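Local coordinates for titin (Homo sapiens, PDB 2J8H), which probably forms a rigid tandem of two immunoglobulin domains within the A-band part of this elastic muscle protein, at residues Gly49-Ile54 / Asp71-Val76; Ile145-Asn148 / Gln152-Val155. All coordinates share one frame; numbering follows the deposited sequence.

Interaction 1 of 2, residues Gly49-Ile54 / Asp71-Val76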
# COMPACT_ATOMS: atom_id res chain seq x y z
N GLY A 49 -2.15 -16.03 -11.53
CA GLY A 49 -2.74 -14.74 -11.78
C GLY A 49 -2.72 -13.82 -10.57
O GLY A 49 -3.02 -12.65 -10.69
N LEU A 50 -2.43 -14.37 -9.40
CA LEU A 50 -2.53 -13.66 -8.13
C LEU A 50 -1.11 -13.54 -7.59
O LEU A 50 -0.41 -12.54 -7.87
CB LEU A 50 -3.43 -14.47 -7.21
CG LEU A 50 -4.87 -14.63 -7.74
CD1 LEU A 50 -5.45 -15.96 -7.27
CD2 LEU A 50 -5.74 -13.47 -7.30
N LYS A 51 -0.63 -14.57 -6.91
CA LYS A 51 0.73 -14.56 -6.37
C LYS A 51 1.74 -14.48 -7.49
O LYS A 51 2.74 -13.78 -7.35
CB LYS A 51 1.02 -15.82 -5.56
CG LYS A 51 2.39 -15.83 -4.86
CD LYS A 51 2.52 -14.66 -3.87
CE LYS A 51 3.89 -14.64 -3.14
NZ LYS A 51 3.94 -13.45 -2.27
N TYR A 52 1.50 -15.21 -8.58
CA TYR A 52 2.45 -15.32 -9.69
C TYR A 52 1.80 -15.01 -11.01
O TYR A 52 0.78 -15.61 -11.35
CB TYR A 52 3.01 -16.73 -9.79
CG TYR A 52 3.77 -17.20 -8.59
CD1 TYR A 52 3.27 -18.23 -7.79
CD2 TYR A 52 5.00 -16.64 -8.25
CE1 TYR A 52 3.98 -18.70 -6.70
CE2 TYR A 52 5.72 -17.10 -7.13
CZ TYR A 52 5.20 -18.13 -6.37
OH TYR A 52 5.86 -18.59 -5.25
N ARG A 53 2.40 -14.09 -11.76
CA ARG A 53 1.97 -13.77 -13.11
C ARG A 53 3.17 -13.87 -14.01
O ARG A 53 4.24 -13.37 -13.68
CB ARG A 53 1.44 -12.33 -13.18
CG ARG A 53 0.07 -12.14 -12.66
CD ARG A 53 -0.29 -10.66 -12.66
NE ARG A 53 0.26 -10.02 -11.49
CZ ARG A 53 0.49 -8.71 -11.37
NH1 ARG A 53 0.23 -7.87 -12.37
NH2 ARG A 53 0.98 -8.23 -10.21
N ILE A 54 3.01 -14.53 -15.14
CA ILE A 54 4.10 -14.74 -16.08
C ILE A 54 3.70 -14.00 -17.32
O ILE A 54 2.56 -14.06 -17.76
CB ILE A 54 4.30 -16.21 -16.38
CG1 ILE A 54 4.90 -16.89 -15.17
CG2 ILE A 54 5.21 -16.39 -17.65
CD1 ILE A 54 4.93 -18.38 -15.23
N ASP A 71 9.03 -12.91 3.30
CA ASP A 71 10.29 -13.62 3.46
C ASP A 71 10.21 -15.02 2.83
O ASP A 71 11.23 -15.58 2.42
CB ASP A 71 10.71 -13.67 4.94
CG ASP A 71 12.08 -14.31 5.12
OD1 ASP A 71 13.07 -13.84 4.49
OD2 ASP A 71 12.16 -15.29 5.90
N ASP A 72 9.00 -15.58 2.71
CA ASP A 72 8.83 -16.87 2.06
C ASP A 72 9.22 -16.84 0.58
O ASP A 72 9.58 -17.86 -0.00
CB ASP A 72 7.38 -17.39 2.20
CG ASP A 72 7.19 -18.76 1.53
OD1 ASP A 72 7.63 -19.79 2.11
OD2 ASP A 72 6.62 -18.83 0.41
N ASP A 73 9.17 -15.66 -0.04
CA ASP A 73 9.55 -15.51 -1.41
C ASP A 73 11.03 -15.25 -1.59
O ASP A 73 11.50 -15.22 -2.71
CB ASP A 73 8.74 -14.38 -2.03
CG ASP A 73 7.26 -14.63 -1.93
OD1 ASP A 73 6.83 -15.73 -2.36
OD2 ASP A 73 6.56 -13.75 -1.39
N ALA A 74 11.75 -15.04 -0.50
CA ALA A 74 13.15 -14.67 -0.55
C ALA A 74 13.97 -15.92 -0.75
O ALA A 74 14.37 -16.58 0.20
CB ALA A 74 13.57 -13.95 0.73
N THR A 75 14.21 -16.27 -2.00
CA THR A 75 14.96 -17.48 -2.29
C THR A 75 15.51 -17.37 -3.70
O THR A 75 15.49 -16.29 -4.29
CB THR A 75 14.08 -18.76 -2.10
OG1 THR A 75 14.91 -19.93 -2.22
CG2 THR A 75 12.94 -18.82 -3.12
N VAL A 76 15.99 -18.47 -4.25
CA VAL A 76 16.54 -18.49 -5.60
C VAL A 76 15.48 -18.95 -6.60
O VAL A 76 14.67 -19.83 -6.32
CB VAL A 76 17.79 -19.39 -5.69
CG1 VAL A 76 17.41 -20.86 -5.53
CG2 VAL A 76 18.49 -19.19 -7.02
O HOH W 1 7.76 -17.18 -4.14

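Interaction 2 of 2, residues Ile145-Asn148 / Gln152-Val155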
# COMPACT_ATOMS: atom_id res chain seq x y z
N ILE A 145 19.59 -4.49 29.74
CA ILE A 145 19.48 -5.80 30.33
C ILE A 145 20.15 -6.78 29.42
O ILE A 145 19.84 -6.89 28.23
CB ILE A 145 18.02 -6.27 30.49
CG1 ILE A 145 17.26 -5.37 31.47
CG2 ILE A 145 17.99 -7.75 30.90
CD1 ILE A 145 15.75 -5.62 31.50
N ASP A 146 21.08 -7.52 29.97
CA ASP A 146 21.36 -8.79 29.39
C ASP A 146 21.06 -9.88 30.43
O ASP A 146 20.64 -9.62 31.59
CB ASP A 146 22.78 -8.85 28.83
CG ASP A 146 23.84 -8.55 29.86
OD1 ASP A 146 23.55 -8.51 31.08
OD2 ASP A 146 24.99 -8.35 29.43
N ASN A 147 21.26 -11.12 30.00
CA ASN A 147 21.32 -12.25 30.91
C ASN A 147 22.27 -12.00 32.07
O ASN A 147 23.39 -11.60 31.87
CB ASN A 147 21.73 -13.48 30.10
CG ASN A 147 20.78 -13.73 28.94
OD1 ASN A 147 19.58 -13.52 29.08
ND2 ASN A 147 21.31 -14.13 27.78
N ASN A 148 21.75 -12.18 33.28
CA ASN A 148 22.54 -12.21 34.51
C ASN A 148 21.85 -13.18 35.47
O ASN A 148 21.10 -14.04 35.03
CB ASN A 148 22.59 -10.79 35.09
CG ASN A 148 21.21 -10.13 35.14
OD1 ASN A 148 20.18 -10.80 35.25
ND2 ASN A 148 21.20 -8.80 35.06
N GLN A 152 16.41 -13.49 32.26
CA GLN A 152 16.81 -14.28 31.11
C GLN A 152 16.18 -13.69 29.87
O GLN A 152 14.96 -13.50 29.82
CB GLN A 152 16.41 -15.76 31.25
CG GLN A 152 16.79 -16.63 30.06
CD GLN A 152 18.27 -16.77 29.87
OE1 GLN A 152 19.01 -17.03 30.83
NE2 GLN A 152 18.72 -16.65 28.63
N VAL A 153 17.00 -13.40 28.86
CA VAL A 153 16.47 -13.00 27.56
C VAL A 153 16.44 -14.18 26.59
O VAL A 153 17.44 -14.87 26.40
CB VAL A 153 17.31 -11.88 26.94
CG1 VAL A 153 16.78 -11.53 25.56
CG2 VAL A 153 17.27 -10.65 27.85
N ILE A 154 15.29 -14.39 25.95
CA ILE A 154 15.15 -15.38 24.89
C ILE A 154 14.99 -14.61 23.59
O ILE A 154 14.22 -13.67 23.52
CB ILE A 154 13.93 -16.27 25.13
CG1 ILE A 154 14.15 -17.14 26.37
CG2 ILE A 154 13.62 -17.12 23.89
CD1 ILE A 154 12.94 -17.98 26.79
N VAL A 155 15.75 -14.98 22.57
CA VAL A 155 15.51 -14.47 21.22
C VAL A 155 15.42 -15.65 20.25
O VAL A 155 16.30 -16.50 20.19
CB VAL A 155 16.62 -13.52 20.75
CG1 VAL A 155 16.24 -12.89 19.43
CG2 VAL A 155 16.90 -12.45 21.81
O HOH W 2 19.66 -14.33 24.96

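Interaction 1 of 2, residues Gly49-Ile54 / Asp71-Val76
The Asp73 carboxylate faces two side chains of 49-54, with the ammonium of Lys51 beside one oxygen and the phenol of Tyr52 further off. The planes of the carboxylate and the Tyr52 ring are 80° apart, nearly perpendicular. One face of the ring carries the aliphatic stem of Lys51, whose CG sits 3.7 Å above the ring plane, over the centre. At the hydroxyl end, Tyr52 OH is 4.2 Å from Asp73 OD1, too far for a direct bond. A water joins them. It lies 2.6 Å from Tyr52 OH and donates to Asp73 OD1.

Lys51 makes the direct link. Its CG is anti to the backbone N (chi1 -175°), and the chain bends at chi2 before running straight to Asp73. Lys51 NZ bonds Asp73 OD2 at 2.8 Å, a salt bridge made on the syn side and 29° out of the carboxylate plane. Asp73 is buried, and OD2 also accepts from Thr70 N. Lys51 NZ has a second bond, to Ala67 O.

The contact ties the loop residue just before strand 52-57, and that strand's first residue, to the 3-10 segment 71-73. Tyr77 OH bonds Asp73 O, the tyrosine corner of Greek-key immunoglobulin folds. The salt bridge corresponds to the basic residue-aspartate bridge between the start of strand D and the E-F turn, common in V-set and I-set domains.

Interaction 2 of 2, residues Ile145-Asn148 / Gln152-Val155
Asn147 reaches across to the backbone of Val153, joining a surface loop to an edge strand of an I-set immunoglobulin domain. Val153 N donates to Asn147 OD1 over 2.6 Å. The bond is nearly straight, with an N-H...O angle of 175°, and the donor lies almost in line with the amide C=O. A water extends the link. It accepts from Asn147 ND2 and donates to Val153 O, so the Asn147 amide meets Val153 N directly and Val153 O through water.

The Gln152 amide lies over one face of the Asn147 amide, their planes 26° apart. Gln152 NE2 is 3.3 Å from Asn147 OD1, but the angle is poor for a hydrogen bond. The bend at chi2 (66°) turns the glutamine chain forward along its own strand, where NE2 donates to Val153 O from above the carbonyl plane.

On the side of Val153 that faces Trp138 and Leu162, Val153 and Ile145 meet through methyl groups, and both pack on those two residues. Beyond them, Gln152 and Ile154 pair with strand 159-163 through Val163 and Ser161. Asn148 OD1 accepts from the N of His150, an Asx turn, and from the N of Tyr151. The apolar contact itself is a light one, with Ile145 CG2 4.3 Å from Val153 CG2.

How the interactions relate
The two contacts lie in different immunoglobulin domains of the tandem, their centres about 37 Å apart. They share no strand and do not touch. Interaction 1 is partly buried and joins segments distant in sequence by charge: a salt bridge, with a separate water-mediated link to the same carboxylate. Interaction 2 is a surface contact between near neighbours in the chain. It uses neutral amides and backbone groups, with a small apolar contact. Strand 52-57 is outermost within its chain, but its sheet continues into a second subunit; no other chain of the assembly touches 145-148/152-155. Water bridges two side chains in 49-54/71-76, but a side chain and a carbonyl in 145-148/152-155.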